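Local coordinates for protein chloromuconate cycloisomerase (Rhodococcus opacus, PDB 4M0X) that is a manganese-binding member of the enolase superfamily, built from a capping N-terminal domain and a C-terminal barrel domain, at residues 83-93 with 107-118. Residues are numbered along the deposited sequence; the frame is centred on the assembly and turned at random.
Sequences PSTIGVASQSM and IETALWDDRERR. Unlike the reference sequence in segment 107-118: D113 (reference Thr), D114 (reference Ser), R115 (reference Ala).
Helix 86-93 and helix 107-118 pack almost antiparallel, their axes 10.4 Å apart at an angle of 168°; S90 lies beside E108, and S84, in the turn leading into the first helix, beside R115. I86 is the knob of this pairing, set into a hole formed by E108, L111, W112 and R115. Its beta-branch serves two neighbours at once: CG1, turned anti to the carbonyl carbon (chi1 -65°), runs past L111 CB, while CG2 lies over the indole near W112 NE1. CD1 completes the cover as a CH-pi contact, 3.9 Å from the centroid of the W112 six-membered ring and 11° off its normal. Toward the end where M93 meets I107, M93 lays SD 3.9 Å from I107 CG2, and the bend at chi3 turns CE toward the same methyl; this flexible chain fills an apolar corner that L74 of helix 63-74 also lines. The helix pair belongs to the N-terminal domain of the enolase superfamily, where helices pack against an antiparallel sheet; L111 also touches V38 of strand 27-40. E108 turns its carboxylate toward the barrel domain: OE1 accepts from L278 N, and OE2 from S279 N, from a water shared with S90 OG and, weakly, from W112 NE1. In the loop before the first helix, P83 offers the R118 guanidinium a compact apolar surface, CB over one face and R115 CA over the opposite one. R118 NH2 bonds weakly to P83 O, and NE makes a salt bridge to D114 OD1, one helical turn back. Small S84 lets R115 pass close, NE 3.4 Å from S84 CB, and arginine is long enough for NH2 to form a salt bridge with D125 of the second subunit.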
ATOM      1  N   PRO A  83     -46.738   0.153 -13.086  1.00 38.55           N
ATOM      2  CA  PRO A  83     -46.194  -1.141 -12.694  1.00 38.48           C
ATOM      3  C   PRO A  83     -44.901  -1.501 -13.422  1.00 39.89           C
ATOM      4  O   PRO A  83     -44.110  -2.314 -12.902  1.00 40.94           O
ATOM      5  CB  PRO A  83     -47.286  -2.135 -13.097  1.00 38.48           C
ATOM      6  CG  PRO A  83     -48.495  -1.347 -13.413  1.00 38.62           C
ATOM      7  CD  PRO A  83     -48.062   0.043 -13.716  1.00 40.20           C
ATOM      8  N   SER A  84     -44.697  -0.923 -14.611  1.00 35.24           N
ATOM      9  CA  SER A  84     -43.492  -1.209 -15.404  1.00 35.69           C
ATOM     10  C   SER A  84     -42.249  -0.419 -14.960  1.00 34.16           C
ATOM     11  O   SER A  84     -41.153  -0.678 -15.461  1.00 32.98           O
ATOM     12  CB  SER A  84     -43.742  -0.976 -16.896  1.00 33.88           C
ATOM     13  OG  SER A  84     -44.046   0.390 -17.149  1.00 32.53           O
ATOM     14  N   THR A  85     -42.434   0.544 -14.055  1.00 31.54           N
ATOM     15  CA  THR A  85     -41.336   1.418 -13.615  1.00 30.70           C
ATOM     16  C   THR A  85     -40.741   0.904 -12.295  1.00 30.56           C
ATOM     17  O   THR A  85     -40.807   1.570 -11.251  1.00 32.45           O
ATOM     18  CB  THR A  85     -41.717   2.932 -13.566  1.00 27.80           C
ATOM     19  OG1 THR A  85     -42.886   3.148 -12.767  1.00 27.08           O
ATOM     20  CG2 THR A  85     -42.015   3.429 -14.925  1.00 27.85           C
ATOM     21  N   ILE A  86     -40.160  -0.292 -12.375  1.00 29.06           N
ATOM     22  CA  ILE A  86     -39.574  -1.001 -11.231  1.00 26.96           C
ATOM     23  C   ILE A  86     -38.319  -0.291 -10.759  1.00 27.59           C
ATOM     24  O   ILE A  86     -38.031  -0.252  -9.551  1.00 27.75           O
ATOM     25  CB  ILE A  86     -39.274  -2.473 -11.602  1.00 26.01           C
ATOM     26  CG1 ILE A  86     -40.593  -3.206 -11.884  1.00 26.16           C
ATOM     27  CG2 ILE A  86     -38.521  -3.203 -10.493  1.00 25.04           C
ATOM     28  CD1 ILE A  86     -40.602  -3.946 -13.195  1.00 24.79           C
ATOM     29  N   GLY A  87     -37.588   0.276 -11.716  1.00 26.70           N
ATOM     30  CA  GLY A  87     -36.394   1.064 -11.421  1.00 27.36           C
ATOM     31  C   GLY A  87     -36.695   2.215 -10.484  1.00 27.27           C
ATOM     32  O   GLY A  87     -36.048   2.360  -9.432  1.00 25.75           O
ATOM     33  N   VAL A  88     -37.696   3.017 -10.846  1.00 28.41           N
ATOM     34  CA  VAL A  88     -38.029   4.225 -10.067  1.00 31.29           C
ATOM     35  C   VAL A  88     -38.674   3.853  -8.741  1.00 31.28           C
ATOM     36  O   VAL A  88     -38.558   4.591  -7.754  1.00 29.61           O
ATOM     37  CB  VAL A  88     -38.982   5.188 -10.814  1.00 33.28           C
ATOM     38  CG1 VAL A  88     -39.098   6.519 -10.055  1.00 32.08           C
ATOM     39  CG2 VAL A  88     -38.510   5.417 -12.244  1.00 31.65           C
ATOM     40  N   ALA A  89     -39.372   2.715  -8.740  1.00 30.27           N
ATOM     41  CA  ALA A  89     -40.052   2.246  -7.556  1.00 29.41           C
ATOM     42  C   ALA A  89     -38.982   1.846  -6.546  1.00 29.92           C
ATOM     43  O   ALA A  89     -39.122   2.098  -5.343  1.00 28.91           O
ATOM     44  CB  ALA A  89     -40.956   1.077  -7.895  1.00 29.79           C
ATOM     45  N   SER A  90     -37.893   1.262  -7.046  1.00 29.54           N
ATOM     46  CA  SER A  90     -36.802   0.856  -6.176  1.00 28.52           C
ATOM     47  C   SER A  90     -36.093   2.065  -5.619  1.00 31.05           C
ATOM     48  O   SER A  90     -35.786   2.099  -4.428  1.00 31.70           O
ATOM     49  CB  SER A  90     -35.823  -0.045  -6.895  1.00 26.60           C
ATOM     50  OG  SER A  90     -36.453  -1.240  -7.263  1.00 26.38           O
ATOM     51  N   GLN A  91     -35.842   3.069  -6.459  1.00 34.06           N
ATOM     52  CA  GLN A  91     -35.165   4.265  -5.974  1.00 36.27           C
ATOM     53  C   GLN A  91     -36.058   5.052  -5.015  1.00 36.61           C
ATOM     54  O   GLN A  91     -35.580   5.611  -4.032  1.00 38.82           O
ATOM     55  CB  GLN A  91     -34.685   5.138  -7.113  1.00 40.40           C
ATOM     56  CG  GLN A  91     -33.842   6.310  -6.637  1.00 52.97           C
ATOM     57  CD  GLN A  91     -33.165   7.050  -7.774  1.00 62.14           C
ATOM     58  OE1 GLN A  91     -33.060   6.536  -8.895  1.00 68.90           O
ATOM     59  NE2 GLN A  91     -32.689   8.265  -7.491  1.00 64.29           N
ATOM     60  N   SER A  92     -37.358   5.078  -5.294  1.00 35.97           N
ATOM     61  CA  SER A  92     -38.319   5.693  -4.399  1.00 32.64           C
ATOM     62  C   SER A  92     -38.225   5.079  -3.028  1.00 30.82           C
ATOM     63  O   SER A  92     -38.067   5.788  -2.038  1.00 29.44           O
ATOM     64  CB  SER A  92     -39.720   5.516  -4.939  1.00 34.38           C
ATOM     65  OG  SER A  92     -39.920   6.288  -6.112  1.00 35.61           O
ATOM     66  N   MET A  93     -38.285   3.753  -2.976  1.00 30.87           N
ATOM     67  CA  MET A  93     -38.256   3.041  -1.697  1.00 31.45           C
ATOM     68  C   MET A  93     -36.994   3.369  -0.880  1.00 33.40           C
ATOM     69  O   MET A  93     -37.056   3.592   0.354  1.00 34.85           O
ATOM     70  CB  MET A  93     -38.439   1.543  -1.917  1.00 30.27           C
ATOM     71  CG  MET A  93     -39.847   1.118  -2.359  1.00 27.60           C
ATOM     72  SD  MET A  93     -39.959  -0.693  -2.503  1.00 32.42           S
ATOM     73  CE  MET A  93     -39.160  -1.027  -4.076  1.00 26.96           C
ATOM     74  N   ILE A 107     -41.502  -6.514  -2.393  1.00 22.59           N
ATOM     75  CA  ILE A 107     -42.129  -5.589  -3.339  1.00 23.09           C
ATOM     76  C   ILE A 107     -41.467  -5.565  -4.723  1.00 25.57           C
ATOM     77  O   ILE A 107     -42.157  -5.692  -5.750  1.00 26.04           O
ATOM     78  CB  ILE A 107     -42.082  -4.182  -2.802  1.00 23.02           C
ATOM     79  CG1 ILE A 107     -42.889  -4.134  -1.521  1.00 24.83           C
ATOM     80  CG2 ILE A 107     -42.569  -3.192  -3.855  1.00 22.83           C
ATOM     81  CD1 ILE A 107     -43.025  -2.751  -0.899  1.00 27.16           C
ATOM     82  N   GLU A 108     -40.146  -5.346  -4.766  1.00 27.62           N
ATOM     83  CA  GLU A 108     -39.444  -5.292  -6.051  1.00 28.92           C
ATOM     84  C   GLU A 108     -39.729  -6.596  -6.776  1.00 29.74           C
ATOM     85  O   GLU A 108     -40.002  -6.605  -7.964  1.00 32.36           O
ATOM     86  CB  GLU A 108     -37.930  -5.080  -5.867  1.00 28.64           C
ATOM     87  CG  GLU A 108     -37.143  -4.775  -7.155  1.00 28.59           C
ATOM     88  CD  GLU A 108     -36.323  -5.955  -7.677  1.00 28.54           C
ATOM     89  OE1 GLU A 108     -36.751  -7.100  -7.491  1.00 30.59           O
ATOM     90  OE2 GLU A 108     -35.246  -5.760  -8.290  1.00 28.86           O
ATOM     91  N   THR A 109     -39.707  -7.694  -6.033  1.00 28.58           N
ATOM     92  CA  THR A 109     -39.858  -9.025  -6.592  1.00 26.50           C
ATOM     93  C   THR A 109     -41.317  -9.270  -7.072  1.00 25.23           C
ATOM     94  O   THR A 109     -41.554  -9.707  -8.192  1.00 24.59           O
ATOM     95  CB  THR A 109     -39.256 -10.021  -5.556  1.00 27.53           C
ATOM     96  OG1 THR A 109     -38.183 -10.737  -6.148  1.00 33.11           O
ATOM     97  CG2 THR A 109     -40.233 -10.955  -4.860  1.00 25.64           C
ATOM     98  N   ALA A 110     -42.301  -8.933  -6.243  1.00 24.80           N
ATOM     99  CA  ALA A 110     -43.694  -9.007  -6.653  1.00 24.56           C
ATOM    100  C   ALA A 110     -43.917  -8.228  -7.934  1.00 26.33           C
ATOM    101  O   ALA A 110     -44.620  -8.701  -8.826  1.00 27.63           O
ATOM    102  CB  ALA A 110     -44.597  -8.475  -5.564  1.00 24.19           C
ATOM    103  N   LEU A 111     -43.330  -7.028  -8.007  1.00 25.95           N
ATOM    104  CA  LEU A 111     -43.338  -6.227  -9.205  1.00 26.49           C
ATOM    105  C   LEU A 111     -42.807  -6.928 -10.455  1.00 28.73           C
ATOM    106  O   LEU A 111     -43.401  -6.792 -11.542  1.00 32.72           O
ATOM    107  CB  LEU A 111     -42.563  -4.958  -8.972  1.00 26.08           C
ATOM    108  CG  LEU A 111     -43.357  -3.679  -8.794  1.00 26.06           C
ATOM    109  CD1 LEU A 111     -44.845  -3.888  -8.567  1.00 23.29           C
ATOM    110  CD2 LEU A 111     -42.697  -2.896  -7.672  1.00 27.47           C
ATOM    111  N   TRP A 112     -41.702  -7.663 -10.324  1.00 27.74           N
ATOM    112  CA  TRP A 112     -41.196  -8.443 -11.452  1.00 26.72           C
ATOM    113  C   TRP A 112     -42.113  -9.625 -11.823  1.00 26.08           C
ATOM    114  O   TRP A 112     -42.355  -9.888 -13.005  1.00 26.49           O
ATOM    115  CB  TRP A 112     -39.786  -8.936 -11.200  1.00 27.95           C
ATOM    116  CG  TRP A 112     -38.694  -7.930 -11.365  1.00 29.16           C
ATOM    117  CD1 TRP A 112     -37.833  -7.502 -10.399  1.00 28.31           C
ATOM    118  CD2 TRP A 112     -38.294  -7.280 -12.578  1.00 31.13           C
ATOM    119  NE1 TRP A 112     -36.933  -6.609 -10.923  1.00 30.06           N
ATOM    120  CE2 TRP A 112     -37.193  -6.447 -12.261  1.00 30.94           C
ATOM    121  CE3 TRP A 112     -38.748  -7.324 -13.904  1.00 31.63           C
ATOM    122  CZ2 TRP A 112     -36.553  -5.646 -13.215  1.00 29.57           C
ATOM    123  CZ3 TRP A 112     -38.103  -6.521 -14.856  1.00 32.24           C
ATOM    124  CH2 TRP A 112     -37.007  -5.701 -14.498  1.00 29.76           C
ATOM    125  N   ASP A 113     -42.618 -10.337 -10.824  1.00 24.86           N
ATOM    126  CA  ASP A 113     -43.634 -11.370 -11.062  1.00 25.68           C
ATOM    127  C   ASP A 113     -44.857 -10.851 -11.878  1.00 25.57           C
ATOM    128  O   ASP A 113     -45.288 -11.458 -12.856  1.00 23.44           O
ATOM    129  CB  ASP A 113     -44.071 -11.929  -9.711  1.00 26.32           C
ATOM    130  CG  ASP A 113     -44.957 -13.149  -9.841  1.00 27.84           C
ATOM    131  OD1 ASP A 113     -44.458 -14.212 -10.276  1.00 29.23           O
ATOM    132  OD2 ASP A 113     -46.150 -13.061  -9.481  1.00 27.72           O
ATOM    133  N   ASP A 114     -45.397  -9.710 -11.448  1.00 29.11           N
ATOM    134  CA  ASP A 114     -46.428  -8.951 -12.169  1.00 31.35           C
ATOM    135  C   ASP A 114     -45.991  -8.733 -13.634  1.00 32.75           C
ATOM    136  O   ASP A 114     -46.763  -8.964 -14.582  1.00 33.07           O
ATOM    137  CB  ASP A 114     -46.630  -7.600 -11.454  1.00 32.97           C
ATOM    138  CG  ASP A 114     -47.981  -6.910 -11.775  1.00 35.74           C
ATOM    139  OD1 ASP A 114     -48.876  -7.517 -12.415  1.00 36.62           O
ATOM    140  OD2 ASP A 114     -48.149  -5.721 -11.369  1.00 36.18           O
ATOM    141  N   ARG A 115     -44.747  -8.305 -13.816  1.00 32.49           N
ATOM    142  CA  ARG A 115     -44.275  -7.969 -15.135  1.00 34.77           C
ATOM    143  C   ARG A 115     -44.325  -9.206 -16.013  1.00 36.59           C
ATOM    144  O   ARG A 115     -45.039  -9.237 -17.020  1.00 37.86           O
ATOM    145  CB  ARG A 115     -42.868  -7.404 -15.059  1.00 34.62           C
ATOM    146  CG  ARG A 115     -42.585  -6.394 -16.145  1.00 33.57           C
ATOM    147  CD  ARG A 115     -43.282  -5.078 -15.863  1.00 32.27           C
ATOM    148  NE  ARG A 115     -43.343  -4.313 -17.096  1.00 35.22           N
ATOM    149  CZ  ARG A 115     -44.236  -4.510 -18.066  1.00 33.88           C
ATOM    150  NH1 ARG A 115     -45.182  -5.430 -17.943  1.00 33.90           N
ATOM    151  NH2 ARG A 115     -44.172  -3.787 -19.169  1.00 30.48           N
ATOM    152  N   GLU A 116     -43.590 -10.233 -15.592  1.00 38.41           N
ATOM    153  CA  GLU A 116     -43.584 -11.539 -16.242  1.00 36.49           C
ATOM    154  C   GLU A 116     -44.973 -12.056 -16.593  1.00 34.33           C
ATOM    155  O   GLU A 116     -45.179 -12.639 -17.639  1.00 36.30           O
ATOM    156  N   ARG A 117     -45.940 -11.827 -15.733  1.00 34.67           N
ATOM    157  CA  ARG A 117     -47.295 -12.269 -16.049  1.00 35.89           C
ATOM    158  C   ARG A 117     -48.120 -11.385 -16.957  1.00 36.24           C
ATOM    159  O   ARG A 117     -48.946 -11.888 -17.700  1.00 34.83           O
ATOM    160  CB  ARG A 117     -48.043 -12.498 -14.778  1.00 33.23           C
ATOM    161  CG  ARG A 117     -47.487 -13.712 -14.139  1.00 36.00           C
ATOM    162  CD  ARG A 117     -48.043 -13.819 -12.777  1.00 37.72           C
ATOM    163  NE  ARG A 117     -47.390 -14.917 -12.118  1.00 41.62           N
ATOM    164  CZ  ARG A 117     -47.572 -15.205 -10.841  1.00 46.33           C
ATOM    165  NH1 ARG A 117     -48.383 -14.453 -10.108  1.00 53.24           N
ATOM    166  NH2 ARG A 117     -46.947 -16.235 -10.296  1.00 48.12           N
ATOM    167  N   ARG A 118     -47.937 -10.071 -16.873  1.00 37.67           N
ATOM    168  CA  ARG A 118     -48.559  -9.213 -17.854  1.00 40.04           C
ATOM    169  C   ARG A 118     -48.013  -9.620 -19.236  1.00 39.28           C
ATOM    170  O   ARG A 118     -48.796  -9.890 -20.140  1.00 37.85           O
ATOM    171  CB  ARG A 118     -48.359  -7.737 -17.517  1.00 41.82           C
ATOM    172  CG  ARG A 118     -48.920  -7.372 -16.148  1.00 45.62           C
ATOM    173  CD  ARG A 118     -48.485  -5.977 -15.698  1.00 55.89           C
ATOM    174  NE  ARG A 118     -47.446  -6.017 -14.656  1.00 65.11           N
ATOM    175  CZ  ARG A 118     -46.397  -5.187 -14.574  1.00 71.07           C
ATOM    176  NH1 ARG A 118     -46.229  -4.246 -15.497  1.00 75.33           N
ATOM    177  NH2 ARG A 118     -45.504  -5.297 -13.574  1.00 66.31           N
TER
HETATM  178  O   HOH W   1     -35.525  -2.800  -8.986  1.00 25.98           O